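Local structure of tumor necrosis factor ligand superfamily member 9 (Mus musculus, 6MKB) at residues 63-69 and 155-159; 82-88 and 132-138; 51-57 and 125-131. The protein is a TNF-family cytokine, here its extracellular TNF homology domain, that binds the receptor TNFRSF9 and induces proliferation of activated T cells. One frame throughout, in Å; residues are numbered along the deposited sequence.

Contact 1. Residues 63-69 and 155-159; sequences FLELKLS and NTTSF. With NA (sodium ion), chain O.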
loop_
_atom_site.group_PDB
_atom_site.type_symbol
_atom_site.label_atom_id
_atom_site.label_comp_id
_atom_site.label_asym_id
_atom_site.label_seq_id
_atom_site.Cartn_x
_atom_site.Cartn_y
_atom_site.Cartn_z
ATOM N N PHE B 63 -6.533 1.531 -3.598
ATOM C CA PHE B 63 -5.671 0.676 -2.788
ATOM C C PHE B 63 -6.324 -0.668 -2.515
ATOM O O PHE B 63 -7.550 -0.788 -2.442
ATOM C CB PHE B 63 -5.260 1.368 -1.471
ATOM C CG PHE B 63 -6.385 1.729 -0.527
ATOM C CD1 PHE B 63 -6.841 0.815 0.428
ATOM C CD2 PHE B 63 -6.963 2.995 -0.556
ATOM C CE1 PHE B 63 -7.900 1.140 1.286
ATOM C CE2 PHE B 63 -8.003 3.326 0.321
ATOM C CZ PHE B 63 -8.461 2.400 1.237
ATOM N N LEU B 64 -5.455 -1.678 -2.362
ATOM C CA LEU B 64 -5.725 -3.065 -2.019
ATOM C C LEU B 64 -4.771 -3.479 -0.942
ATOM O O LEU B 64 -3.578 -3.171 -1.028
ATOM C CB LEU B 64 -5.558 -3.999 -3.215
ATOM C CG LEU B 64 -6.522 -3.851 -4.390
ATOM C CD1 LEU B 64 -6.013 -4.670 -5.616
ATOM C CD2 LEU B 64 -7.937 -4.299 -4.007
ATOM N N GLU B 65 -5.281 -4.194 0.070
ATOM C CA GLU B 65 -4.439 -4.744 1.117
ATOM C C GLU B 65 -4.857 -6.184 1.390
ATOM O O GLU B 65 -5.957 -6.416 1.872
ATOM C CB GLU B 65 -4.486 -3.900 2.380
ATOM C CG GLU B 65 -3.497 -4.413 3.413
ATOM C CD GLU B 65 -3.251 -3.489 4.580
ATOM O OE1 GLU B 65 -2.475 -3.889 5.475
ATOM O OE2 GLU B 65 -3.830 -2.377 4.608
ATOM N N LEU B 66 -4.009 -7.136 0.991
ATOM C CA LEU B 66 -4.224 -8.555 1.166
ATOM C C LEU B 66 -3.657 -9.005 2.487
ATOM O O LEU B 66 -2.478 -8.765 2.771
ATOM C CB LEU B 66 -3.580 -9.359 0.026
ATOM C CG LEU B 66 -3.698 -10.905 0.090
ATOM C CD1 LEU B 66 -5.166 -11.362 0.042
ATOM C CD2 LEU B 66 -2.936 -11.555 -1.062
ATOM N N LYS B 67 -4.503 -9.656 3.293
ATOM C CA LYS B 67 -4.089 -10.237 4.562
ATOM C C LYS B 67 -4.418 -11.723 4.499
ATOM O O LYS B 67 -5.586 -12.093 4.574
ATOM C CB LYS B 67 -4.701 -9.517 5.769
ATOM C CG LYS B 67 -4.195 -8.086 5.922
ATOM C CD LYS B 67 -4.525 -7.560 7.301
ATOM C CE LYS B 67 -4.197 -6.099 7.444
ATOM N NZ LYS B 67 -4.710 -5.554 8.724
ATOM N N LEU B 68 -3.397 -12.546 4.208
ATOM C CA LEU B 68 -3.518 -13.998 4.110
ATOM C C LEU B 68 -3.196 -14.614 5.417
ATOM O O LEU B 68 -2.051 -14.508 5.865
ATOM C CB LEU B 68 -2.542 -14.575 3.065
ATOM C CG LEU B 68 -2.903 -14.663 1.626
ATOM C CD1 LEU B 68 -1.826 -15.450 0.922
ATOM C CD2 LEU B 68 -4.251 -15.329 1.424
ATOM N N SER B 69 -4.158 -15.294 6.012
ATOM C CA SER B 69 -3.970 -15.960 7.297
ATOM C C SER B 69 -3.736 -17.450 7.101
ATOM O O SER B 69 -4.555 -18.101 6.442
ATOM C CB SER B 69 -5.175 -15.729 8.195
ATOM O OG SER B 69 -5.294 -14.357 8.530
ATOM N N ASN B 155 -7.807 -10.191 10.870
ATOM C CA ASN B 155 -6.794 -9.805 9.874
ATOM C C ASN B 155 -7.511 -9.636 8.543
ATOM O O ASN B 155 -7.396 -10.476 7.637
ATOM C CB ASN B 155 -5.671 -10.846 9.779
ATOM C CG ASN B 155 -4.940 -11.075 11.059
ATOM O OD1 ASN B 155 -4.587 -10.134 11.771
ATOM N ND2 ASN B 155 -4.698 -12.340 11.372
ATOM N N THR B 156 -8.311 -8.571 8.456
ATOM C CA THR B 156 -9.190 -8.345 7.331
ATOM C C THR B 156 -8.540 -7.629 6.146
ATOM O O THR B 156 -8.001 -6.536 6.276
ATOM C CB THR B 156 -10.433 -7.579 7.768
ATOM O OG1 THR B 156 -10.598 -7.738 9.173
ATOM C CG2 THR B 156 -11.671 -8.047 7.047
ATOM N N THR B 157 -8.677 -8.254 4.976
ATOM C CA THR B 157 -8.302 -7.759 3.666
ATOM C C THR B 157 -9.209 -6.530 3.384
ATOM O O THR B 157 -10.381 -6.505 3.772
ATOM C CB THR B 157 -8.459 -8.931 2.672
ATOM O OG1 THR B 157 -7.438 -9.902 2.945
ATOM C CG2 THR B 157 -8.453 -8.505 1.185
ATOM N N SER B 158 -8.637 -5.502 2.782
ATOM C CA SER B 158 -9.371 -4.280 2.507
ATOM C C SER B 158 -9.165 -3.800 1.071
ATOM O O SER B 158 -8.203 -4.158 0.382
ATOM C CB SER B 158 -8.967 -3.182 3.484
ATOM O OG SER B 158 -7.585 -2.870 3.349
ATOM N N PHE B 159 -10.125 -3.015 0.620
ATOM C CA PHE B 159 -10.129 -2.393 -0.679
ATOM C C PHE B 159 -10.803 -1.050 -0.526
ATOM O O PHE B 159 -11.782 -0.926 0.215
ATOM C CB PHE B 159 -10.824 -3.305 -1.697
ATOM C CG PHE B 159 -11.544 -2.693 -2.873
ATOM C CD1 PHE B 159 -10.850 -1.939 -3.820
ATOM C CD2 PHE B 159 -12.885 -2.988 -3.113
ATOM C CE1 PHE B 159 -11.518 -1.391 -4.929
ATOM C CE2 PHE B 159 -13.538 -2.488 -4.246
ATOM C CZ PHE B 159 -12.855 -1.684 -5.141
HETATM NA NA NA O . -6.849 -12.879 6.909
HETATM O O HOH W 1 -5.474 -0.709 3.207
#
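A sodium ion ties the two segments together at one end: K67 O lies 2.8 Å, S69 OG 2.7 Å and N155 O 2.6 Å from NA, so both backbones and one hydroxyl contribute ligands. Further along, E65 and S158 form an antiparallel hydrogen-bonded pair, with E65 N to S158 O at 2.9 Å and S158 N to E65 O at 3.0 Å. Between this pair and the metal the ladder gives way to the loop 155-157, and a side chain takes over: K67 N donates to T157 OG1 at 3.0 Å. A water extends the E65–S158 pairing to the side chains, donating to E65 OE2 at 2.7 Å and lying 3.0 Å from S158 OG. The T157 CA to E65 O contact (3.2 Å) and the F159 CA to F63 O contact (3.5 Å) are of CA-H...O type.

Packing divides by sheet face. L64 and F159, a non-hydrogen-bonded pair, meet through L64 CD2 and F159 CD1 at 3.8 Å, and F159 goes on to L87 and W28. On the E65 and S158 face, E65 packs on S120 of the second subunit, while the ring of F63 meets that of Y61 of the same subunit. These are the neighbouring C and H strands of the inner sheet of the TNF jelly roll, the sheet through which TNF ligands typically associate.

Contact 2. Residues 82-88 and 132-138; sequences WVSLVLQ and SVGLRAY. With NAG (2-acetamido-2-deoxy-beta-D-glucopyranose), chain F; NAG (2-acetamido-2-deoxy-beta-D-glucopyranose), chain C.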
loop_
_atom_site.group_PDB
_atom_site.type_symbol
_atom_site.label_atom_id
_atom_site.label_comp_id
_atom_site.label_asym_id
_atom_site.label_seq_id
_atom_site.Cartn_x
_atom_site.Cartn_y
_atom_site.Cartn_z
ATOM N N TRP B 82 1.183 -18.913 -5.921
ATOM C CA TRP B 82 0.909 -17.478 -5.817
ATOM C C TRP B 82 -0.539 -17.181 -5.466
ATOM O O TRP B 82 -1.429 -17.972 -5.750
ATOM C CB TRP B 82 1.287 -16.755 -7.132
ATOM C CG TRP B 82 0.644 -17.337 -8.354
ATOM C CD1 TRP B 82 1.179 -18.266 -9.201
ATOM C CD2 TRP B 82 -0.656 -17.016 -8.877
ATOM N NE1 TRP B 82 0.296 -18.546 -10.219
ATOM C CE2 TRP B 82 -0.841 -17.794 -10.045
ATOM C CE3 TRP B 82 -1.688 -16.152 -8.468
ATOM C CZ2 TRP B 82 -2.028 -17.755 -10.792
ATOM C CZ3 TRP B 82 -2.849 -16.093 -9.225
ATOM C CH2 TRP B 82 -3.018 -16.897 -10.365
ATOM N N VAL B 83 -0.762 -16.030 -4.836
ATOM C CA VAL B 83 -2.093 -15.531 -4.476
ATOM C C VAL B 83 -2.167 -14.080 -4.947
ATOM O O VAL B 83 -1.240 -13.301 -4.720
ATOM C CB VAL B 83 -2.454 -15.690 -2.979
ATOM C CG1 VAL B 83 -3.910 -15.285 -2.727
ATOM C CG2 VAL B 83 -2.208 -17.119 -2.503
ATOM N N SER B 84 -3.270 -13.729 -5.602
ATOM C CA SER B 84 -3.513 -12.427 -6.185
ATOM C C SER B 84 -4.843 -11.812 -5.794
ATOM O O SER B 84 -5.837 -12.523 -5.646
ATOM C CB SER B 84 -3.511 -12.573 -7.696
ATOM O OG SER B 84 -2.411 -11.912 -8.282
ATOM N N LEU B 85 -4.865 -10.468 -5.688
ATOM C CA LEU B 85 -6.044 -9.598 -5.573
ATOM C C LEU B 85 -6.054 -8.822 -6.869
ATOM O O LEU B 85 -5.104 -8.078 -7.134
ATOM C CB LEU B 85 -6.018 -8.668 -4.355
ATOM C CG LEU B 85 -6.250 -9.249 -2.952
ATOM C CD1 LEU B 85 -6.450 -8.123 -1.976
ATOM C CD2 LEU B 85 -7.449 -10.213 -2.899
ATOM N N VAL B 86 -7.032 -9.098 -7.739
ATOM C CA VAL B 86 -7.097 -8.484 -9.063
ATOM C C VAL B 86 -8.191 -7.429 -9.089
ATOM O O VAL B 86 -9.350 -7.760 -8.871
ATOM C CB VAL B 86 -7.305 -9.562 -10.176
ATOM C CG1 VAL B 86 -7.340 -8.927 -11.562
ATOM C CG2 VAL B 86 -6.233 -10.659 -10.120
ATOM N N LEU B 87 -7.821 -6.159 -9.358
ATOM C CA LEU B 87 -8.779 -5.054 -9.454
ATOM C C LEU B 87 -9.481 -5.145 -10.787
ATOM O O LEU B 87 -8.822 -5.058 -11.801
ATOM C CB LEU B 87 -8.098 -3.674 -9.282
ATOM C CG LEU B 87 -9.050 -2.434 -9.305
ATOM C CD1 LEU B 87 -9.984 -2.403 -8.109
ATOM C CD2 LEU B 87 -8.272 -1.155 -9.376
ATOM N N GLN B 88 -10.806 -5.354 -10.779
ATOM C CA GLN B 88 -11.651 -5.499 -11.968
ATOM C C GLN B 88 -12.443 -4.207 -12.190
ATOM O O GLN B 88 -13.360 -3.911 -11.432
ATOM C CB GLN B 88 -12.575 -6.716 -11.809
ATOM C CG GLN B 88 -11.824 -8.046 -11.566
ATOM C CD GLN B 88 -12.685 -9.157 -10.991
ATOM O OE1 GLN B 88 -13.805 -8.950 -10.480
ATOM N NE2 GLN B 88 -12.172 -10.372 -11.065
ATOM N N SER B 132 -14.643 -3.971 -8.857
ATOM C CA SER B 132 -14.811 -5.189 -8.079
ATOM C C SER B 132 -13.407 -5.796 -7.889
ATOM O O SER B 132 -12.457 -5.364 -8.555
ATOM C CB SER B 132 -15.798 -6.153 -8.746
ATOM O OG SER B 132 -15.288 -6.770 -9.914
ATOM N N VAL B 133 -13.255 -6.745 -6.960
ATOM C CA VAL B 133 -11.954 -7.357 -6.698
ATOM C C VAL B 133 -12.079 -8.874 -6.764
ATOM O O VAL B 133 -12.887 -9.475 -6.047
ATOM C CB VAL B 133 -11.372 -6.894 -5.330
ATOM C CG1 VAL B 133 -9.992 -7.522 -5.053
ATOM C CG2 VAL B 133 -11.302 -5.370 -5.254
ATOM N N GLY B 134 -11.251 -9.474 -7.595
ATOM C CA GLY B 134 -11.195 -10.917 -7.729
ATOM C C GLY B 134 -10.041 -11.520 -6.963
ATOM O O GLY B 134 -8.918 -11.010 -6.984
ATOM N N LEU B 135 -10.329 -12.588 -6.236
ATOM C CA LEU B 135 -9.306 -13.369 -5.577
ATOM C C LEU B 135 -8.809 -14.423 -6.610
ATOM O O LEU B 135 -9.629 -15.099 -7.222
ATOM C CB LEU B 135 -9.870 -14.015 -4.295
ATOM C CG LEU B 135 -8.960 -15.051 -3.572
ATOM C CD1 LEU B 135 -7.718 -14.392 -2.943
ATOM C CD2 LEU B 135 -9.751 -15.839 -2.546
ATOM N N ARG B 136 -7.497 -14.501 -6.850
ATOM C CA ARG B 136 -6.880 -15.491 -7.746
ATOM C C ARG B 136 -5.798 -16.255 -6.990
ATOM O O ARG B 136 -5.090 -15.667 -6.171
ATOM C CB ARG B 136 -6.275 -14.854 -9.029
ATOM C CG ARG B 136 -7.266 -14.298 -10.065
ATOM C CD ARG B 136 -8.430 -15.234 -10.331
ATOM N NE ARG B 136 -9.673 -14.572 -9.926
ATOM C CZ ARG B 136 -10.660 -14.260 -10.752
ATOM N NH1 ARG B 136 -10.605 -14.620 -12.028
ATOM N NH2 ARG B 136 -11.750 -13.657 -10.293
ATOM N N ALA B 137 -5.673 -17.567 -7.241
ATOM C CA ALA B 137 -4.659 -18.379 -6.575
ATOM C C ALA B 137 -4.365 -19.682 -7.326
ATOM O O ALA B 137 -5.273 -20.347 -7.817
ATOM C CB ALA B 137 -5.082 -18.693 -5.137
ATOM N N TYR B 138 -3.084 -20.020 -7.418
ATOM C CA TYR B 138 -2.574 -21.278 -7.915
ATOM C C TYR B 138 -1.674 -21.833 -6.818
ATOM O O TYR B 138 -0.603 -21.279 -6.574
ATOM C CB TYR B 138 -1.841 -21.149 -9.259
ATOM C CG TYR B 138 -1.157 -22.440 -9.675
ATOM C CD1 TYR B 138 -1.875 -23.632 -9.785
ATOM C CD2 TYR B 138 0.213 -22.478 -9.922
ATOM C CE1 TYR B 138 -1.247 -24.827 -10.125
ATOM C CE2 TYR B 138 0.846 -23.663 -10.300
ATOM C CZ TYR B 138 0.109 -24.836 -10.410
ATOM O OH TYR B 138 0.716 -26.015 -10.784
HETATM C C1 NAG F . -3.274 -22.504 -13.222
HETATM C C2 NAG F . -1.793 -22.202 -13.470
HETATM C C3 NAG F . -1.127 -23.292 -14.322
HETATM C C4 NAG F . -1.394 -24.701 -13.785
HETATM C C5 NAG F . -2.899 -24.917 -13.562
HETATM C C6 NAG F . -3.189 -26.232 -12.839
HETATM C C7 NAG F . -0.881 -19.913 -13.571
HETATM C C8 NAG F . -0.966 -18.609 -14.311
HETATM N N2 NAG F . -1.653 -20.882 -14.062
HETATM O O3 NAG F . 0.287 -23.077 -14.379
HETATM O O4 NAG F . -0.854 -25.667 -14.704
HETATM O O5 NAG F . -3.455 -23.857 -12.775
HETATM O O6 NAG F . -4.532 -26.219 -12.357
HETATM O O7 NAG F . -0.142 -20.052 -12.606
HETATM C C1 NAG C . -7.232 -20.105 -10.556
HETATM C C2 NAG C . -7.135 -21.630 -10.560
HETATM C C3 NAG C . -5.698 -22.039 -10.883
HETATM C C4 NAG C . -5.134 -21.349 -12.129
HETATM C C5 NAG C . -5.382 -19.844 -12.080
HETATM C C6 NAG C . -5.003 -19.142 -13.378
HETATM C C7 NAG C . -8.359 -22.948 -8.849
HETATM C C8 NAG C . -8.690 -22.892 -7.393
HETATM N N2 NAG C . -7.415 -22.094 -9.221
HETATM O O3 NAG C . -5.619 -23.468 -11.005
HETATM O O4 NAG C . -3.729 -21.596 -12.226
HETATM O O5 NAG C . -6.764 -19.569 -11.802
HETATM O O6 NAG C . -4.872 -17.753 -13.068
HETATM O O7 NAG C . -8.918 -23.740 -9.584
#
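W82 adopts the p rotamer, which lays its indole across the partner strand, with Y138 N and A137 C over one ring face and W82 CZ3 3.6 Å from R136 CB. This pose presents W82 NE1 to O7 of NAG (chain F) at 2.9 Å. That sugar is carried on O4 of NAG (chain C), the residue whose N2 donates to A137 O at 3.1 Å. Y138, with chi1 t, swings its ring outward, and C4 of NAG (chain F) sits over one face of it.

Along the same sheet face R136, m at chi1 and chi2, folds back so that its NE donates to L135 O at 2.8 Å, and its CG rests 3.8 Å from V86 CG2. Q88 (m, t) arches over G134, with Q88 NE2 3.5 Å from G134 CA; a CB at G134 would collide with that amide. Q88 OE1 accepts a bond of 2.7 Å from S132 OG, with S132 in p.

Opposite lie V83, L85, L87, V133, L135 and A137. Here L135 (t, p) brings CD1 to within 3.9 Å of V83 CG1 and 4.2 Å of L85 CD2 (L85 m, t). Four hydrogen-bonded pairs, from W82–Y138 to Q88–S132, hold the register. The chemistry is thus two-sided: an apolar face seals the sandwich interior, while the other, mixed face carries W82 and Y138, which together with the carbonyl of A137 contact the glycan of N23.

Contact 3. Residues 51-57 and 125-131; sequences ELVVDSP and LKAGHRL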
loop_
_atom_site.group_PDB
_atom_site.type_symbol
_atom_site.label_atom_id
_atom_site.label_comp_id
_atom_site.label_asym_id
_atom_site.label_seq_id
_atom_site.Cartn_x
_atom_site.Cartn_y
_atom_site.Cartn_z
ATOM N N GLU B 51 -19.636 -4.727 -6.471
ATOM C CA GLU B 51 -18.931 -3.577 -7.034
ATOM C C GLU B 51 -19.092 -2.279 -6.262
ATOM O O GLU B 51 -20.183 -1.937 -5.781
ATOM C CB GLU B 51 -19.405 -3.315 -8.466
ATOM C CG GLU B 51 -18.889 -4.325 -9.467
ATOM C CD GLU B 51 -19.551 -4.290 -10.825
ATOM O OE1 GLU B 51 -20.600 -3.624 -10.972
ATOM O OE2 GLU B 51 -19.023 -4.944 -11.746
ATOM N N LEU B 52 -17.989 -1.548 -6.205
ATOM C CA LEU B 52 -17.883 -0.213 -5.670
ATOM C C LEU B 52 -18.142 0.712 -6.847
ATOM O O LEU B 52 -17.475 0.587 -7.879
ATOM C CB LEU B 52 -16.488 -0.019 -5.053
ATOM C CG LEU B 52 -16.153 1.321 -4.370
ATOM C CD1 LEU B 52 -17.120 1.648 -3.295
ATOM C CD2 LEU B 52 -14.765 1.228 -3.699
ATOM N N VAL B 53 -19.187 1.545 -6.738
ATOM C CA VAL B 53 -19.645 2.472 -7.777
ATOM C C VAL B 53 -19.163 3.899 -7.444
ATOM O O VAL B 53 -19.522 4.457 -6.413
ATOM C CB VAL B 53 -21.202 2.414 -7.987
ATOM C CG1 VAL B 53 -21.618 3.194 -9.236
ATOM C CG2 VAL B 53 -21.689 0.971 -8.087
ATOM N N VAL B 54 -18.349 4.459 -8.333
ATOM C CA VAL B 54 -17.758 5.795 -8.249
ATOM C C VAL B 54 -18.697 6.789 -8.951
ATOM O O VAL B 54 -19.012 6.621 -10.128
ATOM C CB VAL B 54 -16.334 5.769 -8.866
ATOM C CG1 VAL B 54 -15.818 7.163 -9.200
ATOM C CG2 VAL B 54 -15.364 5.032 -7.959
ATOM N N ASP B 55 -19.144 7.811 -8.215
ATOM C CA ASP B 55 -20.093 8.815 -8.699
ATOM C C ASP B 55 -19.482 9.836 -9.663
ATOM O O ASP B 55 -19.995 10.004 -10.772
ATOM C CB ASP B 55 -20.679 9.564 -7.498
ATOM C CG ASP B 55 -22.073 10.135 -7.615
ATOM O OD1 ASP B 55 -22.505 10.440 -8.756
ATOM O OD2 ASP B 55 -22.724 10.311 -6.560
ATOM N N SER B 56 -18.440 10.553 -9.240
ATOM C CA SER B 56 -17.873 11.635 -10.047
ATOM C C SER B 56 -16.475 11.310 -10.649
ATOM O O SER B 56 -15.697 10.577 -10.041
ATOM C CB SER B 56 -17.824 12.932 -9.240
ATOM O OG SER B 56 -17.013 12.800 -8.085
ATOM N N PRO B 57 -16.156 11.831 -11.865
ATOM C CA PRO B 57 -14.847 11.524 -12.461
ATOM C C PRO B 57 -13.685 12.302 -11.825
ATOM O O PRO B 57 -13.844 13.425 -11.311
ATOM C CB PRO B 57 -15.024 11.940 -13.919
ATOM C CG PRO B 57 -16.026 13.060 -13.852
ATOM C CD PRO B 57 -16.960 12.711 -12.749
ATOM N N LEU B 125 -10.625 7.704 -13.214
ATOM C CA LEU B 125 -11.929 7.048 -13.211
ATOM C C LEU B 125 -12.999 7.995 -13.751
ATOM O O LEU B 125 -12.877 9.225 -13.644
ATOM C CB LEU B 125 -12.304 6.542 -11.803
ATOM C CG LEU B 125 -11.336 5.535 -11.125
ATOM C CD1 LEU B 125 -11.873 5.092 -9.773
ATOM C CD2 LEU B 125 -11.064 4.304 -11.995
ATOM N N LYS B 126 -14.026 7.402 -14.374
ATOM C CA LYS B 126 -15.160 8.074 -15.000
ATOM C C LYS B 126 -16.351 8.066 -14.063
ATOM O O LYS B 126 -16.341 7.350 -13.057
ATOM C CB LYS B 126 -15.530 7.368 -16.319
ATOM C CG LYS B 126 -14.389 7.107 -17.294
ATOM C CD LYS B 126 -13.988 8.357 -18.051
ATOM C CE LYS B 126 -13.168 8.099 -19.278
ATOM N NZ LYS B 126 -13.051 9.340 -20.093
ATOM N N ALA B 127 -17.374 8.850 -14.388
ATOM C CA ALA B 127 -18.620 8.904 -13.635
ATOM C C ALA B 127 -19.376 7.589 -13.864
ATOM O O ALA B 127 -19.615 7.207 -15.006
ATOM C CB ALA B 127 -19.459 10.101 -14.090
ATOM N N GLY B 128 -19.673 6.885 -12.780
ATOM C CA GLY B 128 -20.363 5.601 -12.815
ATOM C C GLY B 128 -19.419 4.425 -12.905
ATOM O O GLY B 128 -19.850 3.310 -13.212
ATOM N N HIS B 129 -18.122 4.664 -12.637
ATOM C CA HIS B 129 -17.074 3.642 -12.691
ATOM C C HIS B 129 -17.353 2.561 -11.650
ATOM O O HIS B 129 -17.692 2.866 -10.508
ATOM C CB HIS B 129 -15.672 4.258 -12.491
ATOM C CG HIS B 129 -14.655 3.763 -13.467
ATOM N ND1 HIS B 129 -14.253 2.446 -13.475
ATOM C CD2 HIS B 129 -13.980 4.428 -14.426
ATOM C CE1 HIS B 129 -13.354 2.348 -14.436
ATOM N NE2 HIS B 129 -13.161 3.509 -15.042
ATOM N N ARG B 130 -17.265 1.305 -12.075
ATOM C CA ARG B 130 -17.542 0.137 -11.241
ATOM C C ARG B 130 -16.247 -0.623 -11.045
ATOM O O ARG B 130 -15.505 -0.865 -12.008
ATOM C CB ARG B 130 -18.644 -0.750 -11.869
ATOM C CG ARG B 130 -19.961 -0.013 -11.933
ATOM C CD ARG B 130 -21.001 -0.735 -12.730
ATOM N NE ARG B 130 -22.305 -0.210 -12.359
ATOM C CZ ARG B 130 -23.088 -0.714 -11.417
ATOM N NH1 ARG B 130 -22.741 -1.826 -10.776
ATOM N NH2 ARG B 130 -24.201 -0.088 -11.071
ATOM N N LEU B 131 -15.950 -0.937 -9.783
ATOM C CA LEU B 131 -14.730 -1.601 -9.360
ATOM C C LEU B 131 -15.068 -2.787 -8.466
ATOM O O LEU B 131 -15.748 -2.632 -7.462
ATOM C CB LEU B 131 -13.867 -0.579 -8.593
ATOM C CG LEU B 131 -12.643 0.094 -9.241
ATOM C CD1 LEU B 131 -12.853 0.496 -10.642
ATOM C CD2 LEU B 131 -12.250 1.328 -8.469
#
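L125, at the end of strand 115-125, places CD1 3.9 Å from V54 CG2, and its carbonyl O approaches P57 CA at 3.3 Å. K126 then opens a type II beta turn that ends at H129, with H129 N bonded to K126 O at 3.3 Å; K126 O also touches V54 CG1 at 3.9 Å. A127 lies alongside the chain after strand 51-54: its CB is 3.9 Å from P57 CD, and its CA makes a CA-H...O contact of 3.4 Å with D55 O.

G128 takes the positive-phi position of the turn (phi 91°), where a side chain would jam against the preceding carbonyl. Its N donates to V54 O at 2.7 Å. H129 faces the same residue, its O accepting from V54 N at 2.8 Å, so that two residues oppose one in a G1 beta bulge.

From R130 onward the pairing is regular. R130 NH1 forms a salt bridge with E51 OE1 at 2.8 Å, and V53 CG2 sits over one face of the guanidinium; R130 NH2 reaches E46 while E51 OE2 reaches K90, building a charged network on this side of the sheet. L131 pairs with L52 through L52 N to L131 O (2.8 Å) and L131 N to L52 O (2.9 Å), and turns its side chain to the other face, where L161 touches L125, V54 and L131.

The turn-plus-bulge carries the chain from strand F of the inner sheet to strand G of the outer sheet, where G pairs with strand B (51-54), which in turn pairs with strand 43-46, at one end of the TNF jelly-roll sandwich.

Along the chain the segments come in the order 51-57, 63-69, 82-88, 125-131, 132-138 and 155-159, so contact 3 interlocks with both others while contact 2 falls wholly between the halves of contact 1. Contacts 2 and 3 share strand 129-140, which pairs with strand 80-90 and, further back, with strand 51-54; their centres are about 20 Å apart. Contact 1 is on the facing layer; its centre lies about 11 Å from that of contact 2 and about 21 Å from that of contact 3. F159 bridges all three: its CD2 is 3.6 Å from V133 CG2, and its CZ is 3.8 Å from L131 CB. Sequence-distant strands thereby close one sandwich core.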